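Putative alpha/beta hydrolase fold protein (Candidatus Nitrososphaera gargensis, PDB 5A62) probably hydrolyses ester substrates as a carboxylesterase of the alpha/beta hydrolase fold. Local coordinates at residues Ile119-Asp133 against Phe214-Ile228. Numbering follows the deposited sequence.
Sequences IIMINGSPKKFQEKD and FAIVGSDDDVFMRLI
Arg-226 meets Asp-133 end-on, with NH1 and NH2 each taking one carboxylate oxygen. The bond from Arg-226 NH2 to Asp-133 OD2 is 2.8 Å, nearly straight at 176°, and uses the syn lone pair. Gln-130 N also donates to OD2, from above the carboxylate plane, so two donors hold that oxygen. Next to this pair, the Phe-129 ring takes Val-223 CG1 and Phe-224 CZ at its edge. Phe-129 CE1 lies 3.8 Å from Leu-227 CD1. The Phe-224 ring has Asn-123 O over the centre of one face, 3.2 Å above its plane. Asn-123 OD1 accepts from Gly-218 N (2.8 Å) in the carbonyl plane, on a lone pair. Its CG lies anti to the carbonyl carbon (chi1 -67°), which brings OD1 to the type I turn from Gly-218 to Asp-221. Asn-123 ND2 donates a hydrogen bond to His-248 O. Strands 119-122 and 214-218 are adjacent and parallel in the alpha/beta hydrolase sheet; Ile-216 N bonds to Met-121 O at 2.9 Å. The stretches after their C-terminal ends make the rest of the contact. Asp-221 is the N-cap of helix 222-234; its OD1 accepts from Phe-224 N. Phe-224 also touches Ser-99, in a probable nucleophile elbow. The salt bridge joins 123-133 to helix 222-234. The arginine and the second donor would favour an ionised Asp-133.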
loop_
_atom_site.group_PDB
_atom_site.type_symbol
_atom_site.label_atom_id
_atom_site.label_comp_id
_atom_site.label_asym_id
_atom_site.label_seq_id
_atom_site.Cartn_x
_atom_site.Cartn_y
_atom_site.Cartn_z
ATOM N N ILE A 119 -19.963 16.789 -2.434
ATOM C CA ILE A 119 -18.627 16.586 -2.978
ATOM C C ILE A 119 -18.683 16.742 -4.491
ATOM O O ILE A 119 -19.656 16.405 -5.141
ATOM C CB ILE A 119 -18.005 15.276 -2.615
ATOM C CG1 ILE A 119 -18.656 14.068 -3.232
ATOM C CG2 ILE A 119 -17.915 15.152 -1.124
ATOM C CD1 ILE A 119 -17.929 12.761 -2.919
ATOM N N ILE A 120 -17.555 17.250 -5.028
ATOM C CA ILE A 120 -17.356 17.488 -6.456
ATOM C C ILE A 120 -16.075 16.808 -6.803
ATOM O O ILE A 120 -15.005 17.310 -6.426
ATOM C CB ILE A 120 -17.359 18.957 -6.839
ATOM C CG1 ILE A 120 -18.663 19.589 -6.376
ATOM C CG2 ILE A 120 -17.195 19.061 -8.379
ATOM C CD1 ILE A 120 -18.704 21.095 -6.544
ATOM N N MET A 121 -16.134 15.714 -7.522
ATOM C CA MET A 121 -14.964 14.895 -7.865
ATOM C C MET A 121 -14.554 15.193 -9.293
ATOM O O MET A 121 -15.384 15.024 -10.206
ATOM C CB MET A 121 -15.293 13.423 -7.760
ATOM C CG MET A 121 -15.709 12.985 -6.368
ATOM S SD MET A 121 -16.166 11.263 -6.260
ATOM C CE MET A 121 -17.743 11.269 -7.133
ATOM N N ILE A 122 -13.350 15.659 -9.527
ATOM C CA ILE A 122 -12.844 16.011 -10.837
ATOM C C ILE A 122 -11.865 14.895 -11.196
ATOM O O ILE A 122 -10.835 14.723 -10.551
ATOM C CB ILE A 122 -12.157 17.338 -10.854
ATOM C CG1 ILE A 122 -13.081 18.447 -10.308
ATOM C CG2 ILE A 122 -11.627 17.610 -12.278
ATOM C CD1 ILE A 122 -12.440 19.797 -10.194
ATOM N N ASN A 123 -12.182 14.064 -12.214
ATOM C CA ASN A 123 -11.450 12.856 -12.544
ATOM C C ASN A 123 -11.096 12.078 -11.303
ATOM O O ASN A 123 -9.944 11.688 -11.122
ATOM C CB ASN A 123 -10.168 13.222 -13.347
ATOM C CG ASN A 123 -10.478 13.784 -14.721
ATOM O OD1 ASN A 123 -11.503 13.433 -15.336
ATOM N ND2 ASN A 123 -9.588 14.653 -15.189
ATOM N N GLY A 124 -12.100 11.796 -10.539
ATOM C CA GLY A 124 -12.031 10.970 -9.371
ATOM C C GLY A 124 -13.269 10.151 -9.202
ATOM O O GLY A 124 -14.264 10.368 -9.900
ATOM N N SER A 125 -13.219 9.152 -8.355
ATOM C CA SER A 125 -14.419 8.392 -8.053
ATOM C C SER A 125 -14.289 7.726 -6.704
ATOM O O SER A 125 -13.183 7.651 -6.156
ATOM C CB SER A 125 -14.600 7.313 -9.119
ATOM O OG SER A 125 -13.909 6.103 -8.826
ATOM N N PRO A 126 -15.357 7.146 -6.182
ATOM C CA PRO A 126 -15.309 6.364 -4.960
ATOM C C PRO A 126 -14.872 4.909 -5.169
ATOM O O PRO A 126 -14.776 4.177 -4.213
ATOM C CB PRO A 126 -16.760 6.385 -4.471
ATOM C CG PRO A 126 -17.544 6.659 -5.693
ATOM C CD PRO A 126 -16.725 7.360 -6.683
ATOM N N LYS A 127 -14.620 4.473 -6.388
ATOM C CA LYS A 127 -14.342 3.089 -6.646
ATOM C C LYS A 127 -12.882 2.708 -6.424
ATOM O O LYS A 127 -11.949 3.508 -6.593
ATOM C CB LYS A 127 -14.721 2.773 -8.092
ATOM C CG LYS A 127 -16.231 2.867 -8.208
ATOM C CD LYS A 127 -16.867 1.969 -9.238
ATOM C CE LYS A 127 -16.533 0.516 -8.991
ATOM N NZ LYS A 127 -17.287 -0.354 -9.922
ATOM N N LYS A 128 -12.711 1.458 -6.060
ATOM C CA LYS A 128 -11.410 0.837 -6.138
ATOM C C LYS A 128 -10.991 0.706 -7.576
ATOM O O LYS A 128 -11.808 0.537 -8.505
ATOM C CB LYS A 128 -11.464 -0.583 -5.578
ATOM C CG LYS A 128 -11.358 -0.734 -4.141
ATOM C CD LYS A 128 -10.999 -2.230 -3.780
ATOM C CE LYS A 128 -9.548 -2.730 -3.793
ATOM N NZ LYS A 128 -8.511 -1.862 -3.106
ATOM N N PHE A 129 -9.701 0.726 -7.805
ATOM C CA PHE A 129 -9.150 0.489 -9.133
ATOM C C PHE A 129 -9.095 -0.999 -9.428
ATOM O O PHE A 129 -8.980 -1.821 -8.549
ATOM C CB PHE A 129 -7.744 1.054 -9.254
ATOM C CG PHE A 129 -7.719 2.558 -9.182
ATOM C CD1 PHE A 129 -8.012 3.345 -10.271
ATOM C CD2 PHE A 129 -7.430 3.195 -7.969
ATOM C CE1 PHE A 129 -8.032 4.722 -10.177
ATOM C CE2 PHE A 129 -7.430 4.571 -7.866
ATOM C CZ PHE A 129 -7.738 5.342 -8.962
ATOM N N GLN A 130 -9.171 -1.304 -10.703
ATOM C CA GLN A 130 -8.718 -2.601 -11.143
ATOM C C GLN A 130 -7.195 -2.622 -11.141
ATOM O O GLN A 130 -6.514 -1.626 -11.358
ATOM C CB GLN A 130 -9.282 -2.867 -12.551
ATOM C CG GLN A 130 -10.811 -3.084 -12.586
ATOM C CD GLN A 130 -11.310 -4.199 -11.644
ATOM O OE1 GLN A 130 -11.998 -3.962 -10.648
ATOM N NE2 GLN A 130 -10.931 -5.434 -11.954
ATOM N N GLU A 131 -6.599 -3.805 -10.966
ATOM C CA GLU A 131 -5.145 -3.906 -11.006
ATOM C C GLU A 131 -4.569 -3.316 -12.269
ATOM O O GLU A 131 -3.530 -2.671 -12.220
ATOM C CB GLU A 131 -4.631 -5.377 -10.886
ATOM C CG GLU A 131 -4.791 -5.907 -9.520
ATOM C CD GLU A 131 -4.246 -7.333 -9.366
ATOM O OE1 GLU A 131 -3.365 -7.767 -10.140
ATOM O OE2 GLU A 131 -4.753 -7.888 -8.445
ATOM N N LYS A 132 -5.197 -3.564 -13.431
ATOM C CA LYS A 132 -4.682 -3.069 -14.649
ATOM C C LYS A 132 -4.595 -1.534 -14.653
ATOM O O LYS A 132 -3.705 -0.979 -15.250
ATOM C CB LYS A 132 -5.547 -3.592 -15.826
ATOM C CG LYS A 132 -6.928 -2.992 -15.815
ATOM C CD LYS A 132 -7.830 -3.327 -17.002
ATOM C CE LYS A 132 -9.187 -2.665 -16.724
ATOM N NZ LYS A 132 -10.125 -2.656 -17.901
ATOM N N ASP A 133 -5.483 -0.875 -13.920
ATOM C CA ASP A 133 -5.493 0.606 -13.855
ATOM C C ASP A 133 -4.245 1.158 -13.158
ATOM O O ASP A 133 -3.837 2.310 -13.396
ATOM C CB ASP A 133 -6.699 1.096 -13.079
ATOM C CG ASP A 133 -8.045 0.697 -13.674
ATOM O OD1 ASP A 133 -8.103 0.512 -14.933
ATOM O OD2 ASP A 133 -8.989 0.593 -12.876
ATOM N N PHE A 214 -21.388 15.131 -7.089
ATOM C CA PHE A 214 -21.156 15.665 -8.386
ATOM C C PHE A 214 -19.821 15.145 -8.917
ATOM O O PHE A 214 -18.893 14.909 -8.167
ATOM C CB PHE A 214 -21.075 17.182 -8.374
ATOM C CG PHE A 214 -22.285 17.887 -7.826
ATOM C CD1 PHE A 214 -22.397 18.221 -6.488
ATOM C CD2 PHE A 214 -23.266 18.318 -8.696
ATOM C CE1 PHE A 214 -23.507 18.923 -6.032
ATOM C CE2 PHE A 214 -24.370 19.006 -8.231
ATOM C CZ PHE A 214 -24.497 19.309 -6.922
ATOM N N ALA A 215 -19.706 14.984 -10.211
ATOM C CA ALA A 215 -18.462 14.570 -10.848
ATOM C C ALA A 215 -18.293 15.302 -12.175
ATOM O O ALA A 215 -19.241 15.509 -12.944
ATOM C CB ALA A 215 -18.391 13.100 -11.073
ATOM N N ILE A 216 -17.089 15.738 -12.424
ATOM C CA ILE A 216 -16.610 16.293 -13.712
ATOM C C ILE A 216 -15.494 15.408 -14.205
ATOM O O ILE A 216 -14.514 15.243 -13.475
ATOM C CB ILE A 216 -16.131 17.727 -13.538
ATOM C CG1 ILE A 216 -17.202 18.583 -12.834
ATOM C CG2 ILE A 216 -15.737 18.302 -14.895
ATOM C CD1 ILE A 216 -16.820 20.011 -12.493
ATOM N N VAL A 217 -15.622 14.812 -15.398
ATOM C CA VAL A 217 -14.644 13.880 -15.896
ATOM C C VAL A 217 -14.256 14.263 -17.309
ATOM O O VAL A 217 -15.138 14.623 -18.094
ATOM C CB VAL A 217 -15.154 12.435 -15.805
ATOM C CG1 VAL A 217 -16.357 12.155 -16.637
ATOM C CG2 VAL A 217 -14.077 11.435 -16.189
ATOM N N GLY A 218 -12.983 14.166 -17.622
ATOM C CA GLY A 218 -12.496 14.396 -18.981
ATOM C C GLY A 218 -12.790 13.181 -19.835
ATOM O O GLY A 218 -12.498 12.065 -19.438
ATOM N N SER A 219 -13.340 13.393 -21.032
ATOM C CA SER A 219 -13.755 12.283 -21.891
ATOM C C SER A 219 -12.567 11.431 -22.291
ATOM O O SER A 219 -12.771 10.255 -22.565
ATOM C CB SER A 219 -14.500 12.804 -23.121
ATOM O OG SER A 219 -13.613 13.436 -24.028
ATOM N N ASP A 220 -11.367 11.969 -22.308
ATOM C CA ASP A 220 -10.169 11.205 -22.649
ATOM C C ASP A 220 -9.512 10.466 -21.493
ATOM O O ASP A 220 -8.547 9.719 -21.701
ATOM C CB ASP A 220 -9.163 12.112 -23.357
ATOM C CG ASP A 220 -9.646 12.546 -24.708
ATOM O OD1 ASP A 220 -10.365 11.760 -25.389
ATOM O OD2 ASP A 220 -9.330 13.667 -25.086
ATOM N N ASP A 221 -10.037 10.620 -20.269
ATOM C CA ASP A 221 -9.479 9.942 -19.103
ATOM C C ASP A 221 -10.154 8.574 -19.032
ATOM O O ASP A 221 -11.211 8.413 -18.414
ATOM C CB ASP A 221 -9.766 10.771 -17.846
ATOM C CG ASP A 221 -9.053 10.240 -16.632
ATOM O OD1 ASP A 221 -8.720 9.014 -16.584
ATOM O OD2 ASP A 221 -8.728 11.042 -15.686
ATOM N N ASP A 222 -9.578 7.574 -19.686
ATOM C CA ASP A 222 -10.313 6.365 -19.869
ATOM C C ASP A 222 -10.603 5.705 -18.511
ATOM O O ASP A 222 -11.672 5.124 -18.350
ATOM C CB ASP A 222 -9.499 5.395 -20.749
ATOM C CG ASP A 222 -9.398 5.838 -22.233
ATOM O OD1 ASP A 222 -10.243 6.590 -22.740
ATOM O OD2 ASP A 222 -8.416 5.426 -22.898
ATOM N N VAL A 223 -9.648 5.702 -17.588
ATOM C CA VAL A 223 -9.847 5.048 -16.323
ATOM C C VAL A 223 -10.983 5.704 -15.567
ATOM O O VAL A 223 -11.913 5.013 -15.084
ATOM C CB VAL A 223 -8.594 4.946 -15.454
ATOM C CG1 VAL A 223 -8.878 4.491 -14.038
ATOM C CG2 VAL A 223 -7.568 4.007 -16.109
ATOM N N PHE A 224 -10.911 7.015 -15.391
ATOM C CA PHE A 224 -11.984 7.669 -14.615
ATOM C C PHE A 224 -13.281 7.734 -15.326
ATOM O O PHE A 224 -14.314 7.673 -14.693
ATOM C CB PHE A 224 -11.512 9.016 -14.024
ATOM C CG PHE A 224 -10.556 8.801 -12.898
ATOM C CD1 PHE A 224 -11.010 8.353 -11.671
ATOM C CD2 PHE A 224 -9.215 8.944 -13.081
ATOM C CE1 PHE A 224 -10.144 8.121 -10.639
ATOM C CE2 PHE A 224 -8.330 8.728 -12.043
ATOM C CZ PHE A 224 -8.805 8.315 -10.815
ATOM N N MET A 225 -13.314 7.773 -16.663
ATOM C CA MET A 225 -14.597 7.620 -17.376
ATOM C C MET A 225 -15.259 6.335 -17.034
ATOM O O MET A 225 -16.432 6.263 -16.768
ATOM C CB MET A 225 -14.437 7.731 -18.891
ATOM C CG MET A 225 -14.229 9.152 -19.366
ATOM S SD MET A 225 -15.706 10.170 -19.344
ATOM C CE MET A 225 -16.539 9.503 -20.799
ATOM N N ARG A 226 -14.473 5.269 -17.040
ATOM C CA ARG A 226 -15.023 3.955 -16.781
ATOM C C ARG A 226 -15.528 3.883 -15.315
ATOM O O ARG A 226 -16.650 3.425 -15.014
ATOM C CB ARG A 226 -14.006 2.875 -17.045
ATOM C CG ARG A 226 -14.647 1.488 -16.975
ATOM C CD ARG A 226 -13.608 0.364 -16.925
ATOM N NE ARG A 226 -13.086 0.237 -15.569
ATOM C CZ ARG A 226 -11.816 0.410 -15.165
ATOM N NH1 ARG A 226 -10.863 0.790 -15.947
ATOM N NH2 ARG A 226 -11.568 0.149 -13.891
ATOM N N LEU A 227 -14.704 4.314 -14.358
ATOM C CA LEU A 227 -15.105 4.262 -12.977
ATOM C C LEU A 227 -16.280 5.153 -12.651
ATOM O O LEU A 227 -17.109 4.733 -11.856
ATOM C CB LEU A 227 -13.893 4.566 -12.102
ATOM C CG LEU A 227 -12.732 3.593 -12.121
ATOM C CD1 LEU A 227 -11.573 4.130 -11.299
ATOM C CD2 LEU A 227 -13.095 2.227 -11.651
ATOM N N ILE A 228 -16.349 6.341 -13.211
ATOM C CA ILE A 228 -17.449 7.215 -12.902
ATOM C C ILE A 228 -18.695 6.762 -13.540
ATOM O O ILE A 228 -19.771 6.893 -12.954
ATOM C CB ILE A 228 -17.082 8.686 -13.153
ATOM C CG1 ILE A 228 -17.872 9.564 -12.151
ATOM C CG2 ILE A 228 -17.167 9.066 -14.602
ATOM C CD1 ILE A 228 -17.480 9.408 -10.732
#